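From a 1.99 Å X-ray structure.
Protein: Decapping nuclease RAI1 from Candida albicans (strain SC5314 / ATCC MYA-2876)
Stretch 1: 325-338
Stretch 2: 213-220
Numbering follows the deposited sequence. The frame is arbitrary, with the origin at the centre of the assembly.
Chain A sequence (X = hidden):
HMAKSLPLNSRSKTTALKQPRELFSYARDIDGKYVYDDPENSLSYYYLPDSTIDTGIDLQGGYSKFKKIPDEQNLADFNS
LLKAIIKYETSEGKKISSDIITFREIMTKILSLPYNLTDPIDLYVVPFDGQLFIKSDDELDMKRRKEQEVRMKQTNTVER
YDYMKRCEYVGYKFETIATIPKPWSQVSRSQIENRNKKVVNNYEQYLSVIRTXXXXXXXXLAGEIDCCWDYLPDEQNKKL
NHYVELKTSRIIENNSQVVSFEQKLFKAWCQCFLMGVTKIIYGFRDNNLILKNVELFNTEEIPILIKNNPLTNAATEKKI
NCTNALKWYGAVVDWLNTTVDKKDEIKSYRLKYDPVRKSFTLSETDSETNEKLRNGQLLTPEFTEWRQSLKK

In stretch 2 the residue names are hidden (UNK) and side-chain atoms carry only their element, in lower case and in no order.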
# COMPACT_ATOMS: atom_id res chain seq x y z
N ALA A 325 8.70 -3.93 15.17
CA ALA A 325 7.59 -4.15 14.23
C ALA A 325 7.88 -5.31 13.32
O ALA A 325 6.99 -6.12 13.09
CB ALA A 325 7.28 -2.90 13.43
N LEU A 326 9.10 -5.38 12.79
CA LEU A 326 9.48 -6.41 11.85
C LEU A 326 9.43 -7.79 12.48
O LEU A 326 9.06 -8.76 11.82
CB LEU A 326 10.89 -6.16 11.28
CG LEU A 326 11.00 -5.25 10.07
CD1 LEU A 326 12.47 -5.02 9.73
CD2 LEU A 326 10.26 -5.85 8.88
N LYS A 327 9.81 -7.89 13.75
CA LYS A 327 9.70 -9.16 14.47
C LYS A 327 8.26 -9.61 14.73
O LYS A 327 7.98 -10.81 14.70
CB LYS A 327 10.47 -9.06 15.79
CG LYS A 327 11.96 -8.91 15.56
CD LYS A 327 12.77 -8.82 16.85
CE LYS A 327 14.25 -8.75 16.52
NZ LYS A 327 15.13 -8.76 17.73
N TRP A 328 7.36 -8.66 14.97
CA TRP A 328 5.96 -8.99 15.06
C TRP A 328 5.47 -9.49 13.68
O TRP A 328 4.81 -10.50 13.58
CB TRP A 328 5.15 -7.75 15.52
CG TRP A 328 3.72 -7.78 15.12
CD1 TRP A 328 3.13 -7.03 14.16
CD2 TRP A 328 2.67 -8.61 15.68
NE1 TRP A 328 1.79 -7.33 14.06
CE2 TRP A 328 1.48 -8.31 14.97
CE3 TRP A 328 2.64 -9.60 16.67
CZ2 TRP A 328 0.26 -8.94 15.26
CZ3 TRP A 328 1.43 -10.24 16.94
CH2 TRP A 328 0.25 -9.91 16.23
N TYR A 329 5.83 -8.77 12.61
CA TYR A 329 5.40 -9.14 11.24
C TYR A 329 5.91 -10.54 10.93
O TYR A 329 5.13 -11.39 10.47
CB TYR A 329 5.90 -8.08 10.24
CG TYR A 329 5.89 -8.43 8.77
CD1 TYR A 329 4.70 -8.53 8.06
CD2 TYR A 329 7.08 -8.57 8.07
CE1 TYR A 329 4.72 -8.82 6.69
CE2 TYR A 329 7.10 -8.85 6.73
CZ TYR A 329 5.92 -8.98 6.04
OH TYR A 329 5.97 -9.26 4.69
N GLY A 330 7.17 -10.82 11.24
CA GLY A 330 7.75 -12.14 11.03
C GLY A 330 7.06 -13.27 11.80
O GLY A 330 6.89 -14.37 11.27
N ALA A 331 6.63 -12.98 13.02
CA ALA A 331 5.88 -13.94 13.84
C ALA A 331 4.52 -14.21 13.21
O ALA A 331 4.11 -15.36 13.07
CB ALA A 331 5.73 -13.40 15.24
N VAL A 332 3.83 -13.15 12.79
CA VAL A 332 2.53 -13.30 12.14
C VAL A 332 2.63 -14.20 10.91
O VAL A 332 1.87 -15.15 10.80
CB VAL A 332 1.91 -11.95 11.71
CG1 VAL A 332 0.68 -12.15 10.82
CG2 VAL A 332 1.53 -11.14 12.93
N VAL A 333 3.52 -13.89 9.97
CA VAL A 333 3.53 -14.62 8.68
C VAL A 333 4.00 -16.07 8.83
O VAL A 333 3.48 -16.97 8.16
CB VAL A 333 4.35 -13.90 7.58
CG1 VAL A 333 3.74 -12.53 7.32
CG2 VAL A 333 5.82 -13.84 7.96
N ASP A 334 4.97 -16.31 9.72
CA ASP A 334 5.30 -17.67 10.08
C ASP A 334 4.10 -18.44 10.69
O ASP A 334 3.89 -19.60 10.38
CB ASP A 334 6.49 -17.72 11.04
CG ASP A 334 6.96 -19.15 11.28
OD1 ASP A 334 7.63 -19.73 10.39
OD2 ASP A 334 6.61 -19.69 12.34
N TRP A 335 3.31 -17.77 11.52
CA TRP A 335 2.12 -18.38 12.14
C TRP A 335 1.11 -18.75 11.04
O TRP A 335 0.67 -19.91 10.94
CB TRP A 335 1.54 -17.43 13.19
CG TRP A 335 0.28 -17.85 13.88
CD1 TRP A 335 0.12 -18.86 14.80
CD2 TRP A 335 -0.99 -17.21 13.78
NE1 TRP A 335 -1.17 -18.89 15.25
CE2 TRP A 335 -1.88 -17.89 14.63
CE3 TRP A 335 -1.47 -16.12 13.03
CZ2 TRP A 335 -3.22 -17.52 14.76
CZ3 TRP A 335 -2.82 -15.76 13.16
CH2 TRP A 335 -3.68 -16.46 14.02
N LEU A 336 0.82 -17.80 10.15
CA LEU A 336 -0.06 -18.12 9.02
C LEU A 336 0.48 -19.29 8.17
O LEU A 336 -0.29 -20.14 7.72
CB LEU A 336 -0.25 -16.90 8.12
CG LEU A 336 -0.98 -15.71 8.70
CD1 LEU A 336 -0.85 -14.51 7.76
CD2 LEU A 336 -2.44 -16.06 8.96
N ASN A 337 1.79 -19.32 7.98
CA ASN A 337 2.43 -20.30 7.11
C ASN A 337 2.48 -21.72 7.68
O ASN A 337 2.66 -22.66 6.93
CB ASN A 337 3.84 -19.86 6.73
CG ASN A 337 4.41 -20.63 5.55
OD1 ASN A 337 3.77 -20.74 4.50
ND2 ASN A 337 5.59 -21.19 5.73
N THR A 338 2.35 -21.88 8.99
CA THR A 338 2.42 -23.21 9.63
C THR A 338 1.10 -23.66 10.26
O THR A 338 0.97 -24.81 10.67
CB THR A 338 3.54 -23.23 10.70
OG1 THR A 338 3.31 -22.21 11.65
CG2 THR A 338 4.90 -22.98 10.05
N UNK A 213 10.38 -11.93 1.02
CA UNK A 213 10.31 -12.96 2.03
C UNK A 213 10.74 -12.40 3.36
O UNK A 213 11.29 -11.31 3.44
N UNK A 214 10.44 -13.16 4.41
CA UNK A 214 10.95 -12.89 5.76
C UNK A 214 11.00 -14.22 6.48
O UNK A 214 10.07 -15.04 6.32
c UNK A 214 10.71 -11.61 7.92
c UNK A 214 8.65 -12.24 6.62
c UNK A 214 10.13 -11.85 6.53
c UNK A 214 10.19 -10.35 8.57
N UNK A 215 12.09 -14.48 7.20
CA UNK A 215 12.34 -15.81 7.76
C UNK A 215 12.37 -16.81 6.62
O UNK A 215 13.03 -16.58 5.61
N UNK A 216 11.63 -17.90 6.74
CA UNK A 216 11.56 -18.87 5.66
C UNK A 216 10.24 -18.79 4.89
O UNK A 216 9.89 -19.73 4.20
o UNK A 216 9.60 -20.41 7.19
c UNK A 216 11.79 -20.29 6.21
c UNK A 216 10.80 -20.65 7.32
n UNK A 216 11.32 -21.22 8.40
N UNK A 217 9.52 -17.67 4.99
CA UNK A 217 8.24 -17.53 4.28
C UNK A 217 8.39 -16.68 3.03
O UNK A 217 9.10 -15.69 3.04
c UNK A 217 5.82 -16.82 4.44
c UNK A 217 6.97 -17.79 6.42
c UNK A 217 7.15 -16.93 5.19
N UNK A 218 7.73 -17.07 1.94
CA UNK A 218 7.74 -16.29 0.70
C UNK A 218 6.41 -15.57 0.50
O UNK A 218 5.34 -16.17 0.68
c UNK A 218 8.02 -17.21 -0.50
n UNK A 218 12.32 -17.73 1.08
c UNK A 218 11.93 -17.18 -0.26
c UNK A 218 10.49 -16.66 -0.24
c UNK A 218 9.46 -17.74 -0.56
N UNK A 219 6.49 -14.29 0.14
CA UNK A 219 5.29 -13.49 -0.12
C UNK A 219 5.37 -12.78 -1.44
O UNK A 219 6.41 -12.26 -1.79
c UNK A 219 3.85 -12.20 3.10
c UNK A 219 4.95 -12.96 2.37
c UNK A 219 6.29 -12.81 3.07
c UNK A 219 5.10 -12.43 0.95
N UNK A 220 4.24 -12.76 -2.15
CA UNK A 220 4.06 -11.94 -3.33
C UNK A 220 3.09 -10.82 -2.96
O UNK A 220 2.02 -11.10 -2.43
c UNK A 220 3.06 -11.94 -5.66
c UNK A 220 4.61 -13.78 -4.89
c UNK A 220 3.52 -12.80 -4.48
O HOH W 1 8.99 -8.73 3.78
O HOH W 2 8.86 -15.16 9.25
O HOH W 3 9.41 -17.88 9.07
O HOH W 4 6.77 -20.75 7.90

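Position 213 has no side-chain atoms beyond CA, which identifies Gly 213. Its phi/psi of -162/166° is extended, and a CB built there would lie 2.9 Å from O of position 217.

Position 214 carries four carbons, forked at the first, with one arm two carbons long; the end of that arm lies against the Tyr 329 ring and the short arm against Val 333. This is Ile 214. Its CA-to-CB bond points toward the helix, and CD1 lies 3.6 Å from Tyr 329 CD2, meeting that ring obliquely. CD1 is also 3.9 Å from Gly 330 CA; a CB on that glycine would come within 3.5 Å of CD1, a tight fit. CG2 packs 3.5 Å from Val 333 CG2.

Position 215 again lacks side-chain atoms and is Gly 215. Its positive phi of 58° by itself favours glycine, and it lies within the type II' turn that runs from Ile 214 to position 217.

Position 216 has two carbons, the second carrying one oxygen and one nitrogen, an amide whose oxygen approaches Asp 334: Asn 216. Its OD1 stays 3.8 Å from Asp 334 OD1, with water 4 donating to Asn 216 OD1 (2.9 Å from its O) and to Asp 334 OD1 (2.8 Å), and accepting from Asn 337 ND2 (2.5 Å).

Position 217 shows one carbon bearing two others, a fork set against Asn 337 and Asp 334: Val 217. It points toward the helix, where CG2 approaches Asn 337 ND2 at 3.7 Å and Asp 334 CA at 4.0 Å. Its backbone closes the turn, with Val 217 N to Ile 214 O at 3.0 Å and Ile 214 N to Val 217 O at 3.2 Å.

Position 218 has four carbons in a row ending in nitrogen and makes no contact with the helix: Lys 218. Its CA-to-CB bond points away.

Position 219 has four carbons forked at the second, near Tyr 329 and Val 333, hence Leu 219. CD1 lies 3.9 Å from Tyr 329 OH, and CD2 lies 4.2 Å from Val 333 CG1.

Position 220 has one carbon carrying two more, out of reach of the helix: Val 220.

The contact buries 402 Å² and has no direct hydrogen bond across it. The strand 217-220 crosses the helix at 96°, and Val 333 meets Ile 214, Val 217 and Leu 219 in one apolar patch. Beside it, water 3 accepts from Asn 216 N (3.2 Å to its O) and donates to Asp 334 OD1 (2.9 Å), so solvent joins the turn to the helix.

Stretch 2, residues 213-220: GIGNVKLV
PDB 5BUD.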